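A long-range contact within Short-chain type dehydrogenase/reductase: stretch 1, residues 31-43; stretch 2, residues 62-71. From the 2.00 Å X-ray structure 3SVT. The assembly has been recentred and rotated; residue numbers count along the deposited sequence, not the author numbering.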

ATOM      1  N   LEU B  31     -17.788  20.268 -16.344  1.00 33.05           N
ATOM      2  CA  LEU B  31     -18.774  19.409 -17.028  1.00 33.27           C
ATOM      3  C   LEU B  31     -19.780  20.200 -17.850  1.00 33.93           C
ATOM      4  O   LEU B  31     -20.076  19.857 -19.016  1.00 35.15           O
ATOM      5  CB  LEU B  31     -19.513  18.537 -16.004  1.00 31.77           C
ATOM      6  CG  LEU B  31     -18.666  17.414 -15.377  1.00 31.97           C
ATOM      7  CD1 LEU B  31     -19.380  16.763 -14.190  1.00 31.30           C
ATOM      8  CD2 LEU B  31     -18.308  16.361 -16.398  1.00 29.93           C
ATOM      9  N   VAL B  32     -20.325  21.250 -17.246  1.00 33.67           N
ATOM     10  CA  VAL B  32     -21.290  22.089 -17.964  1.00 34.76           C
ATOM     11  C   VAL B  32     -20.623  22.687 -19.202  1.00 36.32           C
ATOM     12  O   VAL B  32     -21.215  22.672 -20.299  1.00 36.77           O
ATOM     13  CB  VAL B  32     -21.906  23.202 -17.086  1.00 34.45           C
ATOM     14  CG1 VAL B  32     -22.784  24.108 -17.932  1.00 35.93           C
ATOM     15  CG2 VAL B  32     -22.730  22.588 -15.935  1.00 34.24           C
ATOM     16  N   ALA B  33     -19.383  23.160 -19.035  1.00 35.64           N
ATOM     17  CA  ALA B  33     -18.676  23.783 -20.141  1.00 37.92           C
ATOM     18  C   ALA B  33     -18.420  22.765 -21.242  1.00 38.96           C
ATOM     19  O   ALA B  33     -18.376  23.125 -22.399  1.00 40.94           O
ATOM     20  CB  ALA B  33     -17.360  24.449 -19.677  1.00 37.62           C
ATOM     21  N   ALA B  34     -18.297  21.488 -20.886  1.00 38.04           N
ATOM     22  CA  ALA B  34     -18.099  20.440 -21.889  1.00 38.98           C
ATOM     23  C   ALA B  34     -19.407  19.962 -22.529  1.00 40.00           C
ATOM     24  O   ALA B  34     -19.378  19.054 -23.360  1.00 41.31           O
ATOM     25  CB  ALA B  34     -17.327  19.251 -21.281  1.00 37.71           C
ATOM     26  N   GLY B  35     -20.545  20.563 -22.157  1.00 39.31           N
ATOM     27  CA  GLY B  35     -21.839  20.201 -22.743  1.00 40.22           C
ATOM     28  C   GLY B  35     -22.683  19.214 -21.939  1.00 38.90           C
ATOM     29  O   GLY B  35     -23.699  18.705 -22.442  1.00 39.79           O
ATOM     30  N   ALA B  36     -22.281  18.955 -20.699  1.00 36.53           N
ATOM     31  CA  ALA B  36     -23.030  18.059 -19.808  1.00 35.78           C
ATOM     32  C   ALA B  36     -24.179  18.765 -19.070  1.00 35.38           C
ATOM     33  O   ALA B  36     -24.175  19.997 -18.892  1.00 34.83           O
ATOM     34  CB  ALA B  36     -22.095  17.407 -18.777  1.00 33.91           C
ATOM     35  N   SER B  37     -25.148  17.945 -18.641  1.00 34.80           N
ATOM     36  CA  SER B  37     -26.142  18.332 -17.641  1.00 33.86           C
ATOM     37  C   SER B  37     -25.663  17.940 -16.249  1.00 32.15           C
ATOM     38  O   SER B  37     -25.313  16.785 -15.988  1.00 31.43           O
ATOM     39  CB  SER B  37     -27.484  17.662 -17.931  1.00 34.94           C
ATOM     40  OG  SER B  37     -28.050  18.217 -19.099  1.00 35.31           O
ATOM     41  N   VAL B  38     -25.641  18.916 -15.355  1.00 31.68           N
ATOM     42  CA  VAL B  38     -25.200  18.701 -14.009  1.00 30.30           C
ATOM     43  C   VAL B  38     -26.290  19.138 -13.018  1.00 30.12           C
ATOM     44  O   VAL B  38     -26.917  20.182 -13.204  1.00 31.50           O
ATOM     45  CB  VAL B  38     -23.928  19.492 -13.727  1.00 29.56           C
ATOM     46  CG1 VAL B  38     -23.444  19.222 -12.281  1.00 28.97           C
ATOM     47  CG2 VAL B  38     -22.835  19.127 -14.744  1.00 31.50           C
ATOM     48  N   MET B  39     -26.505  18.328 -11.985  1.00 28.57           N
ATOM     49  CA  MET B  39     -27.172  18.759 -10.767  1.00 28.39           C
ATOM     50  C   MET B  39     -26.122  18.850  -9.661  1.00 27.28           C
ATOM     51  O   MET B  39     -25.418  17.857  -9.364  1.00 26.97           O
ATOM     52  CB  MET B  39     -28.270  17.782 -10.341  1.00 28.36           C
ATOM     53  CG  MET B  39     -29.156  18.334  -9.226  1.00 30.71           C
ATOM     54  SD  MET B  39     -30.398  17.171  -8.620  1.00 36.22           S
ATOM     55  CE  MET B  39     -31.643  17.364  -9.902  1.00 36.11           C
ATOM     56  N   ILE B  40     -25.997  20.040  -9.088  1.00 26.83           N
ATOM     57  CA  ILE B  40     -25.184  20.261  -7.896  1.00 27.39           C
ATOM     58  C   ILE B  40     -26.057  20.217  -6.641  1.00 28.19           C
ATOM     59  O   ILE B  40     -27.114  20.835  -6.586  1.00 29.73           O
ATOM     60  CB  ILE B  40     -24.415  21.594  -7.911  1.00 27.34           C
ATOM     61  CG1 ILE B  40     -25.350  22.801  -8.181  1.00 29.58           C
ATOM     62  CG2 ILE B  40     -23.288  21.533  -8.949  1.00 27.44           C
ATOM     63  CD1 ILE B  40     -24.644  24.164  -8.076  1.00 29.37           C
ATOM     64  N   VAL B  41     -25.622  19.471  -5.641  1.00 28.43           N
ATOM     65  CA  VAL B  41     -26.335  19.426  -4.383  1.00 28.55           C
ATOM     66  C   VAL B  41     -25.370  19.847  -3.275  1.00 29.52           C
ATOM     67  O   VAL B  41     -24.138  19.734  -3.423  1.00 28.99           O
ATOM     68  CB  VAL B  41     -26.922  18.039  -4.124  1.00 28.57           C
ATOM     69  CG1 VAL B  41     -27.876  17.634  -5.241  1.00 28.66           C
ATOM     70  CG2 VAL B  41     -25.823  16.993  -3.941  1.00 28.65           C
ATOM     71  N   GLY B  42     -25.940  20.353  -2.189  1.00 30.80           N
ATOM     72  CA  GLY B  42     -25.191  20.820  -1.025  1.00 31.87           C
ATOM     73  C   GLY B  42     -26.103  21.413   0.036  1.00 33.83           C
ATOM     74  O   GLY B  42     -27.324  21.519  -0.156  1.00 33.93           O
ATOM     75  N   ARG B  43     -25.518  21.817   1.150  1.00 35.80           N
ATOM     76  CA  ARG B  43     -26.299  22.238   2.304  1.00 38.51           C
ATOM     77  C   ARG B  43     -26.945  23.626   2.137  1.00 40.36           C
ATOM     78  O   ARG B  43     -28.044  23.845   2.640  1.00 41.72           O
ATOM     79  CB  ARG B  43     -25.450  22.175   3.592  1.00 39.56           C
ATOM     80  N   GLY B  62     -24.274  23.750 -25.042  1.00 55.45           N
ATOM     81  CA  GLY B  62     -25.306  22.736 -24.790  1.00 54.04           C
ATOM     82  C   GLY B  62     -25.447  22.309 -23.341  1.00 51.48           C
ATOM     83  O   GLY B  62     -26.268  21.442 -23.030  1.00 50.77           O
ATOM     84  N   GLY B  63     -24.649  22.909 -22.459  1.00 49.68           N
ATOM     85  CA  GLY B  63     -24.640  22.542 -21.045  1.00 47.73           C
ATOM     86  C   GLY B  63     -25.928  22.935 -20.327  1.00 46.64           C
ATOM     87  O   GLY B  63     -26.677  23.790 -20.797  1.00 47.32           O
ATOM     88  N   ALA B  64     -26.200  22.279 -19.203  1.00 44.44           N
ATOM     89  CA  ALA B  64     -27.382  22.562 -18.382  1.00 43.51           C
ATOM     90  C   ALA B  64     -26.997  22.409 -16.921  1.00 41.95           C
ATOM     91  O   ALA B  64     -26.137  21.583 -16.588  1.00 41.17           O
ATOM     92  CB  ALA B  64     -28.514  21.609 -18.730  1.00 43.81           C
ATOM     93  N   ILE B  65     -27.621  23.198 -16.052  1.00 40.53           N
ATOM     94  CA  ILE B  65     -27.290  23.183 -14.635  1.00 39.32           C
ATOM     95  C   ILE B  65     -28.550  23.361 -13.797  1.00 39.12           C
ATOM     96  O   ILE B  65     -29.425  24.172 -14.143  1.00 40.14           O
ATOM     97  CB  ILE B  65     -26.259  24.280 -14.291  1.00 39.43           C
ATOM     98  CG1 ILE B  65     -25.864  24.242 -12.813  1.00 39.23           C
ATOM     99  CG2 ILE B  65     -26.812  25.673 -14.618  1.00 40.91           C
ATOM    100  CD1 ILE B  65     -25.273  22.932 -12.319  1.00 38.71           C
ATOM    101  N   ARG B  66     -28.612  22.592 -12.703  1.00 37.41           N
ATOM    102  CA  ARG B  66     -29.714  22.575 -11.738  1.00 36.80           C
ATOM    103  C   ARG B  66     -29.148  22.440 -10.334  1.00 35.52           C
ATOM    104  O   ARG B  66     -28.010  21.999 -10.166  1.00 34.88           O
ATOM    105  CB  ARG B  66     -30.605  21.356 -11.944  1.00 36.60           C
ATOM    106  CG  ARG B  66     -31.425  21.359 -13.178  1.00 39.20           C
ATOM    107  CD  ARG B  66     -32.270  20.075 -13.293  1.00 40.24           C
ATOM    108  NE  ARG B  66     -33.214  19.900 -12.186  1.00 39.75           N
ATOM    109  CZ  ARG B  66     -34.229  19.041 -12.180  1.00 39.14           C
ATOM    110  NH1 ARG B  66     -34.467  18.257 -13.229  1.00 40.38           N
ATOM    111  NH2 ARG B  66     -35.020  18.970 -11.117  1.00 37.78           N
ATOM    112  N   TYR B  67     -29.951  22.764  -9.327  1.00 35.10           N
ATOM    113  CA  TYR B  67     -29.575  22.499  -7.936  1.00 34.38           C
ATOM    114  C   TYR B  67     -30.728  21.928  -7.099  1.00 34.73           C
ATOM    115  O   TYR B  67     -31.889  22.132  -7.416  1.00 35.13           O
ATOM    116  CB  TYR B  67     -29.006  23.741  -7.281  1.00 34.50           C
ATOM    117  CG  TYR B  67     -30.044  24.740  -6.818  1.00 36.03           C
ATOM    118  CD1 TYR B  67     -30.365  24.870  -5.458  1.00 37.46           C
ATOM    119  CD2 TYR B  67     -30.700  25.558  -7.724  1.00 36.25           C
ATOM    120  CE1 TYR B  67     -31.299  25.796  -5.026  1.00 37.36           C
ATOM    121  CE2 TYR B  67     -31.641  26.481  -7.297  1.00 38.52           C
ATOM    122  CZ  TYR B  67     -31.936  26.588  -5.953  1.00 39.39           C
ATOM    123  OH  TYR B  67     -32.870  27.499  -5.539  1.00 41.08           O
ATOM    124  N   GLU B  68     -30.370  21.172  -6.063  1.00 34.19           N
ATOM    125  CA  GLU B  68     -31.292  20.731  -5.021  1.00 34.64           C
ATOM    126  C   GLU B  68     -30.554  20.850  -3.683  1.00 33.88           C
ATOM    127  O   GLU B  68     -29.535  20.210  -3.491  1.00 31.77           O
ATOM    128  CB  GLU B  68     -31.720  19.274  -5.218  1.00 34.67           C
ATOM    129  CG  GLU B  68     -32.494  18.952  -6.504  1.00 37.81           C
ATOM    130  CD  GLU B  68     -33.913  19.480  -6.534  1.00 43.56           C
ATOM    131  OE1 GLU B  68     -34.268  20.328  -5.678  1.00 48.10           O
ATOM    132  OE2 GLU B  68     -34.675  19.059  -7.445  1.00 45.59           O
ATOM    133  N   PRO B  69     -31.052  21.690  -2.761  1.00 35.07           N
ATOM    134  CA  PRO B  69     -30.474  21.689  -1.406  1.00 34.82           C
ATOM    135  C   PRO B  69     -30.656  20.315  -0.763  1.00 33.98           C
ATOM    136  O   PRO B  69     -31.729  19.725  -0.863  1.00 32.96           O
ATOM    137  CB  PRO B  69     -31.286  22.743  -0.654  1.00 36.42           C
ATOM    138  CG  PRO B  69     -32.120  23.427  -1.663  1.00 37.19           C
ATOM    139  CD  PRO B  69     -32.231  22.567  -2.868  1.00 36.22           C
ATOM    140  N   THR B  70     -29.588  19.798  -0.155  1.00 33.32           N
ATOM    141  CA  THR B  70     -29.536  18.419   0.318  1.00 31.93           C
ATOM    142  C   THR B  70     -28.556  18.353   1.489  1.00 32.50           C
ATOM    143  O   THR B  70     -27.407  18.766   1.359  1.00 31.07           O
ATOM    144  CB  THR B  70     -28.998  17.492  -0.779  1.00 31.37           C
ATOM    145  OG1 THR B  70     -29.870  17.484  -1.918  1.00 31.00           O
ATOM    146  CG2 THR B  70     -28.817  16.067  -0.271  1.00 31.59           C
ATOM    147  N   ASP B  71     -29.013  17.861   2.634  1.00 32.86           N
ATOM    148  CA  ASP B  71     -28.117  17.544   3.728  1.00 32.79           C
ATOM    149  C   ASP B  71     -27.836  16.052   3.626  1.00 32.29           C
ATOM    150  O   ASP B  71     -28.680  15.214   3.977  1.00 31.64           O
ATOM    151  CB  ASP B  71     -28.735  17.886   5.084  1.00 34.51           C
ATOM    152  CG  ASP B  71     -27.878  17.409   6.265  1.00 34.00           C
ATOM    153  OD1 ASP B  71     -26.960  16.588   6.095  1.00 33.30           O
ATOM    154  OD2 ASP B  71     -28.132  17.856   7.383  1.00 38.06           O
TER

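The two stretches pair as neighbouring parallel β-strands, their axes inclined by 23° and approaching to 4.6 Å. Stretch 1 enters the strand from the end of a helix. Gly35 leaves helical geometry with a positive phi of 97°, and Gly35 N and Ala36 N bond back to Val32 O and Leu31 O, each at 2.9 Å, in a Schellman motif; a β-carbon at Gly35 would be jammed against the preceding carbonyl. From there the hydrogen bonds alternate in the usual parallel manner. Ala64 N donates to Ala36 O (3.1 Å), and Val38 N to Ala64 O (3.0 Å); Arg66 N then reaches Val38 O (3.0 Å), and Ile40 N reaches Arg66 O (3.0 Å). The next bond, from Glu68 N to Ile40 O, is weak at 3.3 Å. Beyond it Gly42 N lies 3.8 Å from Glu68 O and finds no partner, although the contact buries it. Pairing recovers where Thr70 N donates to Gly42 O at 2.8 Å. CA-H...O contacts supplement the ladder, among them Ile65 CA to Val38 O and Tyr67 CA to Ile40 O, both 3.3 Å.

Where the helix end meets the second stretch, the fit depends on glycine. Gly63 CA packs 3.5 Å from Val32 O and 3.4 Å from Ala36 O, and a β-carbon here would come within 2.3 Å of Val32 O, a clash.

Side chains alternate between the two faces of the sheet. Val38, Ile40, Ile65 and Tyr67 share one face. The end of Ile65 bends nearer to the first strand, placing its CD1 4.0 Å from Val38 CB and 4.1 Å from Ile40 CG1, while Val32 CG2 on the helix approaches Ile65 CB at 4.2 Å. These branched aliphatic groups fill the space beside the strands without demanding polar partners. Ile40 CG1 meets Tyr67 CB at 3.9 Å, but the tyrosine ring leads away from the first stretch.

On the other face lie Ser37, Met39, Val41, Ala64, Arg66 and Glu68. Ser37 OG sits 3.4 Å from the methyl carbon CB of the small Ala64. Met39, long and unbranched, is extended through chi1 and chi2 before turning at chi3 (m); its SD lies 3.5 Å from Glu68 CG, and its CE covers one face of the Arg66 guanidinium, 3.8 Å from Arg66 NE. A long salt bridge, Arg66 NH2 to Glu68 OE2 at 3.7 Å, links the charged ends beyond the methionine. The two stretches bury 774 Å², summed over both sides.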